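Local coordinates for protein FdxN element excision controlling factor XisI (Anabaena variabilis ATCC 29413, PDB 2NVM) that probably helps control excision of the fdxN element, acting with the recombinase XisF and the partner XisH in site-specific recombination of nitrogen-fixation genes, at residues 52-57 and 76-81; 80-85 and 107-112; 71-76 and 87-92. All coordinates share one frame; numbering follows the deposited sequence.

Contact 1 of 3, residues 52-57 and 76-81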
loop_
_atom_site.group_PDB
_atom_site.type_symbol
_atom_site.label_atom_id
_atom_site.label_comp_id
_atom_site.label_asym_id
_atom_site.label_seq_id
_atom_site.Cartn_x
_atom_site.Cartn_y
_atom_site.Cartn_z
ATOM N N GLN B 52 -2.881 -5.135 -11.551
ATOM C CA GLN B 52 -2.309 -6.473 -11.830
ATOM C C GLN B 52 -2.375 -7.405 -10.621
ATOM O O GLN B 52 -2.710 -8.575 -10.781
ATOM C CB GLN B 52 -0.851 -6.390 -12.327
ATOM C CG GLN B 52 -0.671 -5.704 -13.674
ATOM C CD GLN B 52 0.773 -5.801 -14.192
ATOM N N ARG B 53 -2.062 -6.875 -9.434
ATOM C CA ARG B 53 -2.113 -7.633 -8.157
ATOM C C ARG B 53 -3.400 -7.418 -7.324
ATOM O O ARG B 53 -3.557 -8.082 -6.298
ATOM C CB ARG B 53 -0.879 -7.320 -7.309
ATOM C CG ARG B 53 0.425 -7.734 -7.983
ATOM C CD ARG B 53 1.674 -7.333 -7.212
ATOM N NE ARG B 53 2.877 -7.657 -7.987
ATOM C CZ ARG B 53 3.372 -6.959 -9.020
ATOM N NH1 ARG B 53 2.779 -5.856 -9.490
ATOM N NH2 ARG B 53 4.477 -7.391 -9.628
ATOM N N ASP B 54 -4.300 -6.521 -7.766
ATOM C CA ASP B 54 -5.565 -6.172 -7.076
ATOM C C ASP B 54 -5.341 -5.692 -5.640
ATOM O O ASP B 54 -5.968 -6.182 -4.699
ATOM C CB ASP B 54 -6.602 -7.328 -7.137
ATOM C CG ASP B 54 -7.209 -7.527 -8.506
ATOM O OD1 ASP B 54 -7.583 -6.538 -9.159
ATOM O OD2 ASP B 54 -7.410 -8.695 -8.886
ATOM N N GLN B 55 -4.401 -4.761 -5.504
ATOM C CA GLN B 55 -4.033 -4.133 -4.226
ATOM C C GLN B 55 -4.281 -2.648 -4.435
ATOM O O GLN B 55 -3.768 -2.062 -5.406
ATOM C CB GLN B 55 -2.571 -4.401 -3.895
ATOM C CG GLN B 55 -2.191 -5.884 -3.783
ATOM C CD GLN B 55 -2.867 -6.600 -2.641
ATOM O OE1 GLN B 55 -2.934 -6.085 -1.538
ATOM N NE2 GLN B 55 -3.354 -7.808 -2.895
ATOM N N TYR B 56 -5.080 -2.061 -3.546
ATOM C CA TYR B 56 -5.520 -0.659 -3.619
ATOM C C TYR B 56 -5.317 -0.050 -2.241
ATOM O O TYR B 56 -6.011 -0.430 -1.296
ATOM C CB TYR B 56 -7.014 -0.616 -4.048
ATOM C CG TYR B 56 -7.262 -1.427 -5.309
ATOM C CD1 TYR B 56 -7.048 -0.878 -6.583
ATOM C CD2 TYR B 56 -7.657 -2.774 -5.224
ATOM C CE1 TYR B 56 -7.241 -1.654 -7.756
ATOM C CE2 TYR B 56 -7.861 -3.554 -6.389
ATOM C CZ TYR B 56 -7.641 -2.999 -7.641
ATOM O OH TYR B 56 -7.837 -3.778 -8.753
ATOM N N LEU B 57 -4.394 0.900 -2.127
ATOM C CA LEU B 57 -4.064 1.490 -0.839
ATOM C C LEU B 57 -3.889 3.003 -0.849
ATOM O O LEU B 57 -3.372 3.570 -1.790
ATOM C CB LEU B 57 -2.821 0.778 -0.312
ATOM C CG LEU B 57 -2.316 1.147 1.098
ATOM C CD1 LEU B 57 -1.979 -0.095 1.920
ATOM C CD2 LEU B 57 -1.168 2.160 1.030
ATOM N N LEU B 76 -7.720 -1.932 0.452
ATOM C CA LEU B 76 -8.629 -2.894 -0.154
ATOM C C LEU B 76 -7.859 -3.810 -1.091
ATOM O O LEU B 76 -6.914 -3.365 -1.760
ATOM C CB LEU B 76 -9.692 -2.151 -0.975
ATOM C CG LEU B 76 -10.489 -1.031 -0.295
ATOM C CD1 LEU B 76 -11.429 -0.380 -1.272
ATOM C CD2 LEU B 76 -11.281 -1.553 0.858
ATOM N N GLN B 77 -8.234 -5.084 -1.100
ATOM C CA GLN B 77 -7.698 -6.067 -2.035
ATOM C C GLN B 77 -8.808 -7.016 -2.524
ATOM O O GLN B 77 -9.798 -7.228 -1.818
ATOM C CB GLN B 77 -6.491 -6.854 -1.488
ATOM C CG GLN B 77 -6.759 -7.738 -0.278
ATOM C CD GLN B 77 -5.771 -8.865 -0.030
ATOM O OE1 GLN B 77 -4.810 -9.096 -0.779
ATOM N NE2 GLN B 77 -6.050 -9.625 1.021
ATOM N N ILE B 78 -8.637 -7.538 -3.740
ATOM C CA ILE B 78 -9.544 -8.510 -4.331
ATOM C C ILE B 78 -8.750 -9.813 -4.261
ATOM O O ILE B 78 -7.653 -9.890 -4.820
ATOM C CB ILE B 78 -9.998 -8.180 -5.774
ATOM C CG1 ILE B 78 -10.552 -6.735 -5.866
ATOM C CG2 ILE B 78 -11.046 -9.197 -6.209
ATOM C CD1 ILE B 78 -10.947 -6.304 -7.251
ATOM N N GLN B 79 -9.296 -10.799 -3.546
ATOM C CA GLN B 79 -8.668 -12.105 -3.334
ATOM C C GLN B 79 -9.722 -13.224 -3.406
ATOM O O GLN B 79 -10.700 -13.189 -2.650
ATOM C CB GLN B 79 -7.998 -12.096 -1.971
ATOM C CG GLN B 79 -7.175 -13.340 -1.645
ATOM C CD GLN B 79 -6.350 -13.183 -0.371
ATOM O OE1 GLN B 79 -5.146 -13.434 -0.383
ATOM N NE2 GLN B 79 -6.984 -12.725 0.720
ATOM N N ASN B 80 -9.504 -14.193 -4.305
ATOM C CA ASN B 80 -10.410 -15.339 -4.536
ATOM C C ASN B 80 -11.844 -14.891 -4.903
ATOM O O ASN B 80 -12.841 -15.461 -4.438
ATOM C CB ASN B 80 -10.386 -16.297 -3.325
ATOM C CG ASN B 80 -8.973 -16.796 -2.986
ATOM O OD1 ASN B 80 -8.189 -17.148 -3.883
ATOM N ND2 ASN B 80 -8.651 -16.841 -1.684
ATOM N N GLY B 81 -11.916 -13.857 -5.746
ATOM C CA GLY B 81 -13.179 -13.276 -6.189
ATOM C C GLY B 81 -13.963 -12.487 -5.155
ATOM O O GLY B 81 -15.152 -12.257 -5.370
#
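Gln-55 and Gln-77 lie side by side on one face of the sheet and join through their amides, whose planes are turned 67° apart. The Gln-55 chain folds at its second torsion (chi2 -65°), which brings NE2 to within 2.9 Å of Gln-77 OE1; the bond is nearly straight, lies in the amide plane of Gln-55 and lands on a lone pair of the acceptor. Gln-77 has CG flanked by both the backbone N and the carbonyl carbon (chi1 64°) and then runs out extended, while Gln-55 OE1 is held by Tyr-75 OH. The strands 55-61 and 67-79 pair antiparallel here: Tyr-56 and Leu-76 form a hydrogen-bonded pair, with Leu-76 N 2.9 Å from Tyr-56 O. Asp-54, with positive phi, and Gln-55 both face Asp-50 in a G1 bulge of the 44-50/55-61 hairpin. Asp-54 O still accepts from Ile-78 N at 3.1 Å. On the opposite face from the glutamines, Tyr-56 CG stands anti to its carbonyl carbon, and the ring reaches back so that OH binds Asp-54 OD1 at 2.8 Å, on the anti lone pair. Arg-9 of helix 4-23 forms a salt bridge with the same oxygen. Ile-78 crosses Asp-54 obliquely, its CB 3.8 Å from Asp-54 CB.

Contact 2 of 3, residues 80-85 and 107-112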
loop_
_atom_site.group_PDB
_atom_site.type_symbol
_atom_site.label_atom_id
_atom_site.label_comp_id
_atom_site.label_asym_id
_atom_site.label_seq_id
_atom_site.Cartn_x
_atom_site.Cartn_y
_atom_site.Cartn_z
ATOM N N ASN B 80 -9.504 -14.193 -4.305
ATOM C CA ASN B 80 -10.410 -15.339 -4.536
ATOM C C ASN B 80 -11.844 -14.891 -4.903
ATOM O O ASN B 80 -12.841 -15.461 -4.438
ATOM C CB ASN B 80 -10.386 -16.297 -3.325
ATOM C CG ASN B 80 -8.973 -16.796 -2.986
ATOM O OD1 ASN B 80 -8.189 -17.148 -3.883
ATOM N ND2 ASN B 80 -8.651 -16.841 -1.684
ATOM N N GLY B 81 -11.916 -13.857 -5.746
ATOM C CA GLY B 81 -13.179 -13.276 -6.189
ATOM C C GLY B 81 -13.963 -12.487 -5.155
ATOM O O GLY B 81 -15.152 -12.257 -5.370
ATOM N N LYS B 82 -13.325 -12.071 -4.052
ATOM C CA LYS B 82 -13.983 -11.280 -2.987
ATOM C C LYS B 82 -13.169 -10.041 -2.628
ATOM O O LYS B 82 -11.941 -10.062 -2.716
ATOM C CB LYS B 82 -14.257 -12.133 -1.747
ATOM C CG LYS B 82 -15.196 -13.295 -2.051
ATOM C CD LYS B 82 -15.720 -13.996 -0.810
ATOM C CE LYS B 82 -16.671 -15.129 -1.200
ATOM N NZ LYS B 82 -17.327 -15.727 -0.017
ATOM N N ILE B 83 -13.874 -8.982 -2.220
ATOM C CA ILE B 83 -13.295 -7.697 -1.832
ATOM C C ILE B 83 -13.015 -7.777 -0.334
ATOM O O ILE B 83 -13.923 -8.003 0.449
ATOM C CB ILE B 83 -14.258 -6.510 -2.165
ATOM C CG1 ILE B 83 -14.464 -6.420 -3.698
ATOM C CG2 ILE B 83 -13.735 -5.183 -1.602
ATOM C CD1 ILE B 83 -15.523 -5.456 -4.136
ATOM N N TRP B 84 -11.749 -7.592 0.037
ATOM C CA TRP B 84 -11.280 -7.598 1.425
ATOM C C TRP B 84 -11.025 -6.161 1.830
ATOM O O TRP B 84 -10.180 -5.533 1.224
ATOM C CB TRP B 84 -9.978 -8.386 1.547
ATOM C CG TRP B 84 -10.153 -9.838 1.525
ATOM C CD1 TRP B 84 -10.514 -10.613 0.468
ATOM C CD2 TRP B 84 -9.964 -10.713 2.628
ATOM N NE1 TRP B 84 -10.587 -11.932 0.848
ATOM C CE2 TRP B 84 -10.239 -12.027 2.170
ATOM C CE3 TRP B 84 -9.588 -10.518 3.970
ATOM C CZ2 TRP B 84 -10.155 -13.156 3.019
ATOM C CZ3 TRP B 84 -9.492 -11.622 4.814
ATOM C CH2 TRP B 84 -9.774 -12.939 4.333
ATOM N N ILE B 85 -11.762 -5.651 2.817
ATOM C CA ILE B 85 -11.551 -4.298 3.364
ATOM C C ILE B 85 -10.622 -4.550 4.558
ATOM O O ILE B 85 -11.068 -4.993 5.623
ATOM C CB ILE B 85 -12.843 -3.577 3.777
ATOM C CG1 ILE B 85 -13.866 -3.561 2.617
ATOM C CG2 ILE B 85 -12.499 -2.154 4.260
ATOM C CD1 ILE B 85 -15.202 -2.907 2.971
ATOM N N ASP B 107 -19.641 -11.224 -0.991
ATOM C CA ASP B 107 -18.351 -10.947 -1.664
ATOM C C ASP B 107 -17.521 -9.792 -1.024
ATOM O O ASP B 107 -16.525 -9.368 -1.608
ATOM C CB ASP B 107 -18.581 -10.733 -3.182
ATOM C CG ASP B 107 -18.985 -12.018 -3.918
ATOM O OD1 ASP B 107 -18.553 -13.132 -3.539
ATOM O OD2 ASP B 107 -19.701 -11.905 -4.929
ATOM N N ILE B 108 -17.923 -9.331 0.172
ATOM C CA ILE B 108 -17.259 -8.282 0.959
ATOM C C ILE B 108 -16.787 -8.937 2.280
ATOM O O ILE B 108 -17.596 -9.512 2.976
ATOM C CB ILE B 108 -18.215 -7.091 1.284
ATOM C CG1 ILE B 108 -18.752 -6.447 -0.008
ATOM C CG2 ILE B 108 -17.502 -6.032 2.143
ATOM C CD1 ILE B 108 -19.686 -5.256 0.208
ATOM N N ILE B 109 -15.495 -8.850 2.594
ATOM C CA ILE B 109 -14.908 -9.387 3.839
ATOM C C ILE B 109 -14.263 -8.237 4.609
ATOM O O ILE B 109 -13.460 -7.480 4.041
ATOM C CB ILE B 109 -13.829 -10.470 3.570
ATOM C CG1 ILE B 109 -14.431 -11.625 2.764
ATOM C CG2 ILE B 109 -13.238 -10.990 4.893
ATOM C CD1 ILE B 109 -13.490 -12.724 2.464
ATOM N N LEU B 110 -14.614 -8.114 5.889
ATOM C CA LEU B 110 -14.017 -7.119 6.766
ATOM C C LEU B 110 -12.795 -7.767 7.381
ATOM O O LEU B 110 -12.862 -8.388 8.441
ATOM C CB LEU B 110 -15.000 -6.586 7.810
ATOM C CG LEU B 110 -16.267 -5.957 7.228
ATOM C CD1 LEU B 110 -17.114 -5.430 8.388
ATOM C CD2 LEU B 110 -15.985 -4.837 6.181
ATOM N N GLY B 111 -11.677 -7.649 6.655
ATOM C CA GLY B 111 -10.365 -8.133 7.060
ATOM C C GLY B 111 -9.895 -7.510 8.358
ATOM O O GLY B 111 -9.221 -8.169 9.126
ATOM N N PHE B 112 -10.259 -6.245 8.606
ATOM C CA PHE B 112 -9.960 -5.577 9.892
ATOM C C PHE B 112 -10.758 -6.146 11.096
ATOM O O PHE B 112 -10.448 -5.789 12.225
ATOM C CB PHE B 112 -10.060 -4.046 9.808
ATOM C CG PHE B 112 -11.444 -3.517 9.659
ATOM C CD1 PHE B 112 -12.196 -3.162 10.788
ATOM C CD2 PHE B 112 -11.986 -3.296 8.396
ATOM C CE1 PHE B 112 -13.493 -2.635 10.652
ATOM C CE2 PHE B 112 -13.270 -2.763 8.246
ATOM C CZ PHE B 112 -14.031 -2.436 9.379
#
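The closest side-chain packing is between Trp-84 and Ile-109, which pair across the parallel strands 82-87 and 108-110. Ile-109 lies along one face of the indole: CG2 sits 3.8 Å from the centroid of the six-membered ring, almost on its normal, a CH-pi contact, while CD1 presses to 3.3 Å from Trp-84 CE2. With CG1 anti to the carbonyl carbon (chi1 -58°), both branches reach the ring system. On the other face Ile-85 CD1 packs 3.8 Å from Leu-110 CD2 and also touches Ile-108 CG2, against Met-98 of helix 93-100, the beta-alpha-beta crossover helix. Three backbone bonds hold the register, among them Ile-83 N to Asp-107 O at 2.7 Å. The ends are looser. The extended Lys-82 chain crosses Asp-107 at about a right angle, methylenes against OD1, but NZ stays 4.5 Å from Asp-107 OD1, too far for an ion pair. At the other end, partly exposed Phe-112 offers N to Ile-85 O in a weak 3.3 Å bond. Trp-84 NE1 is buried without a polar partner. Apolar packing and backbone bonds thus carry the junction, while the charges of Lys-82 and Asp-107 find their main partners outside it, Ala-126 OXT and Tyr-8 OH.

Contact 3 of 3, residues 71-76 and 87-92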
loop_
_atom_site.group_PDB
_atom_site.type_symbol
_atom_site.label_atom_id
_atom_site.label_comp_id
_atom_site.label_asym_id
_atom_site.label_seq_id
_atom_site.Cartn_x
_atom_site.Cartn_y
_atom_site.Cartn_z
ATOM N N HIS B 71 1.118 5.986 8.004
ATOM C CA HIS B 71 -0.178 5.453 8.392
ATOM C C HIS B 71 -1.102 5.071 7.218
ATOM O O HIS B 71 -1.363 5.879 6.337
ATOM C CB HIS B 71 -0.781 6.572 9.304
ATOM C CG HIS B 71 -2.212 6.389 9.675
ATOM N ND1 HIS B 71 -2.654 5.342 10.456
ATOM C CD2 HIS B 71 -3.295 7.156 9.421
ATOM C CE1 HIS B 71 -3.960 5.450 10.630
ATOM N NE2 HIS B 71 -4.375 6.540 10.009
ATOM N N ILE B 72 -1.596 3.839 7.242
ATOM C CA ILE B 72 -2.568 3.318 6.248
ATOM C C ILE B 72 -3.940 3.879 6.625
ATOM O O ILE B 72 -4.344 3.747 7.786
ATOM C CB ILE B 72 -2.562 1.772 6.212
ATOM C CG1 ILE B 72 -1.167 1.294 5.744
ATOM C CG2 ILE B 72 -3.723 1.213 5.305
ATOM C CD1 ILE B 72 -0.988 -0.211 5.725
ATOM N N ILE B 73 -4.602 4.533 5.650
ATOM C CA ILE B 73 -5.930 5.148 5.803
ATOM C C ILE B 73 -7.011 4.191 5.301
ATOM O O ILE B 73 -8.006 3.952 5.982
ATOM C CB ILE B 73 -6.088 6.473 4.960
ATOM C CG1 ILE B 73 -5.025 7.522 5.311
ATOM C CG2 ILE B 73 -7.489 7.083 5.126
ATOM C CD1 ILE B 73 -5.075 8.001 6.720
ATOM N N LEU B 74 -6.817 3.681 4.081
ATOM C CA LEU B 74 -7.760 2.784 3.422
ATOM C C LEU B 74 -6.981 1.769 2.609
ATOM O O LEU B 74 -6.093 2.152 1.834
ATOM C CB LEU B 74 -8.694 3.627 2.540
ATOM C CG LEU B 74 -9.980 3.098 1.889
ATOM C CD1 LEU B 74 -10.886 2.417 2.879
ATOM C CD2 LEU B 74 -10.729 4.272 1.242
ATOM N N TYR B 75 -7.295 0.486 2.819
ATOM C CA TYR B 75 -6.631 -0.611 2.144
ATOM C C TYR B 75 -7.659 -1.673 1.755
ATOM O O TYR B 75 -8.355 -2.228 2.609
ATOM C CB TYR B 75 -5.465 -1.168 3.010
ATOM C CG TYR B 75 -4.755 -2.394 2.464
ATOM C CD1 TYR B 75 -4.569 -2.593 1.068
ATOM C CD2 TYR B 75 -4.160 -3.321 3.341
ATOM C CE1 TYR B 75 -3.911 -3.727 0.569
ATOM C CE2 TYR B 75 -3.496 -4.451 2.858
ATOM C CZ TYR B 75 -3.367 -4.639 1.459
ATOM O OH TYR B 75 -2.710 -5.724 0.945
ATOM N N LEU B 76 -7.720 -1.932 0.452
ATOM C CA LEU B 76 -8.629 -2.894 -0.154
ATOM C C LEU B 76 -7.859 -3.810 -1.091
ATOM O O LEU B 76 -6.914 -3.365 -1.760
ATOM C CB LEU B 76 -9.692 -2.151 -0.975
ATOM C CG LEU B 76 -10.489 -1.031 -0.295
ATOM C CD1 LEU B 76 -11.429 -0.380 -1.272
ATOM C CD2 LEU B 76 -11.281 -1.553 0.858
ATOM N N GLU B 87 -8.436 -2.137 5.846
ATOM C CA GLU B 87 -8.349 -0.933 6.675
ATOM C C GLU B 87 -9.360 0.040 6.108
ATOM O O GLU B 87 -9.442 0.183 4.881
ATOM C CB GLU B 87 -6.925 -0.350 6.644
ATOM C CG GLU B 87 -6.684 0.898 7.526
ATOM C CD GLU B 87 -6.923 0.672 9.032
ATOM O OE1 GLU B 87 -6.418 -0.329 9.574
ATOM O OE2 GLU B 87 -7.599 1.520 9.674
ATOM N N ASP B 88 -10.124 0.675 6.998
ATOM C CA ASP B 88 -11.184 1.588 6.643
ATOM C C ASP B 88 -11.192 2.801 7.569
ATOM O O ASP B 88 -11.148 2.632 8.790
ATOM C CB ASP B 88 -12.534 0.839 6.787
ATOM C CG ASP B 88 -13.763 1.700 6.404
ATOM O OD1 ASP B 88 -13.660 2.514 5.466
ATOM O OD2 ASP B 88 -14.828 1.544 7.037
ATOM N N SER B 89 -11.326 3.986 6.967
ATOM C CA SER B 89 -11.410 5.304 7.631
ATOM C C SER B 89 -12.805 5.992 7.537
ATOM O O SER B 89 -12.977 7.094 8.062
ATOM C CB SER B 89 -10.431 6.241 6.920
ATOM O OG SER B 89 -10.773 6.332 5.531
ATOM N N THR B 90 -13.766 5.349 6.870
ATOM C CA THR B 90 -15.110 5.897 6.593
ATOM C C THR B 90 -16.250 5.420 7.494
ATOM O O THR B 90 -17.387 5.864 7.278
ATOM C CB THR B 90 -15.504 5.545 5.118
ATOM O OG1 THR B 90 -15.751 4.132 4.993
ATOM C CG2 THR B 90 -14.407 5.964 4.144
ATOM N N ASN B 91 -15.939 4.565 8.491
ATOM C CA ASN B 91 -16.925 3.970 9.415
ATOM C C ASN B 91 -17.973 3.166 8.597
ATOM O O ASN B 91 -19.189 3.250 8.827
ATOM C CB ASN B 91 -17.549 5.048 10.337
ATOM C CG ASN B 91 -18.224 4.468 11.599
ATOM O OD1 ASN B 91 -17.789 3.457 12.158
ATOM N ND2 ASN B 91 -19.266 5.148 12.073
ATOM N N LEU B 92 -17.452 2.394 7.627
ATOM C CA LEU B 92 -18.210 1.551 6.694
ATOM C C LEU B 92 -19.056 2.276 5.633
ATOM O O LEU B 92 -19.859 1.634 4.969
ATOM C CB LEU B 92 -18.988 0.422 7.436
ATOM C CG LEU B 92 -18.117 -0.583 8.212
ATOM C CD1 LEU B 92 -19.027 -1.580 8.910
ATOM C CD2 LEU B 92 -17.094 -1.311 7.313
HETATM O O HOH W 1 -8.241 4.310 8.603
#
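A classic beta bulge in strand 67-79, where Ile-73 and Leu-74 both face Trp-58, lies beside the point at which strand 82-87 ends and the chain turns toward helix 93-100. The last bridge of that strand pairs Tyr-75 with Glu-87, antiparallel and hydrogen-bonded. Tyr-75 N reaches Glu-87 O at 3.0 Å, nearly straight at the hydrogen but from above the carbonyl plane, whereas Glu-87 N meets a lone pair of Tyr-75 O. The Glu-87 side chain leaves with CG anti to the backbone N, then bends at chi2 (61°); its CG rests 3.7 Å from Ile-72 CG2, and the two chains cross obliquely. A water donates both to Ile-73 O, at 2.7 Å, and to Glu-87 OE2, while OE1 is bound by Gln-70 of the second subunit. Leu-74, its CG also anti to the backbone N, brings CD1 to 3.3 Å from Glu-87 O and alongside Asp-88. Beyond the bridge the chain closes into an Asx turn. Asp-88 OD1 accepts from Thr-90 N, which stands above the carboxylate plane, and on its syn lone pair from Thr-90 OG1 at 2.7 Å; OD2 takes Leu-92 N at 2.8 Å, also syn, so three bonds fix the carboxylate. In one of its two conformers Ile-73 has CG2 3.4 Å from Ser-89 OG, which chi1 (59°) sets over the backbone.

All three contacts belong to one mixed sheet. Contacts 1 and 3 both use strand 67-79, sharing Leu-76 and engaging two of its neighbours, strand 55-61 and the end of strand 82-87; contact 2 carries the sheet on from 82-87 to 108-110. Contacts 1 and 2 are buried and meet at the turn through Asn-80 and Gly-81, with Gln-77 O probably bonded to Trp-84 N. Contact 1 mixes amides and a buried carboxylate with its strand pairing, whereas contact 2 is mostly aliphatic and aromatic. Contact 3, only partly buried, relies more on water and carboxylate bonds. Leu-57 of contact 1 packs on its Tyr-75 and Ile-72, and each contact touches the second subunit.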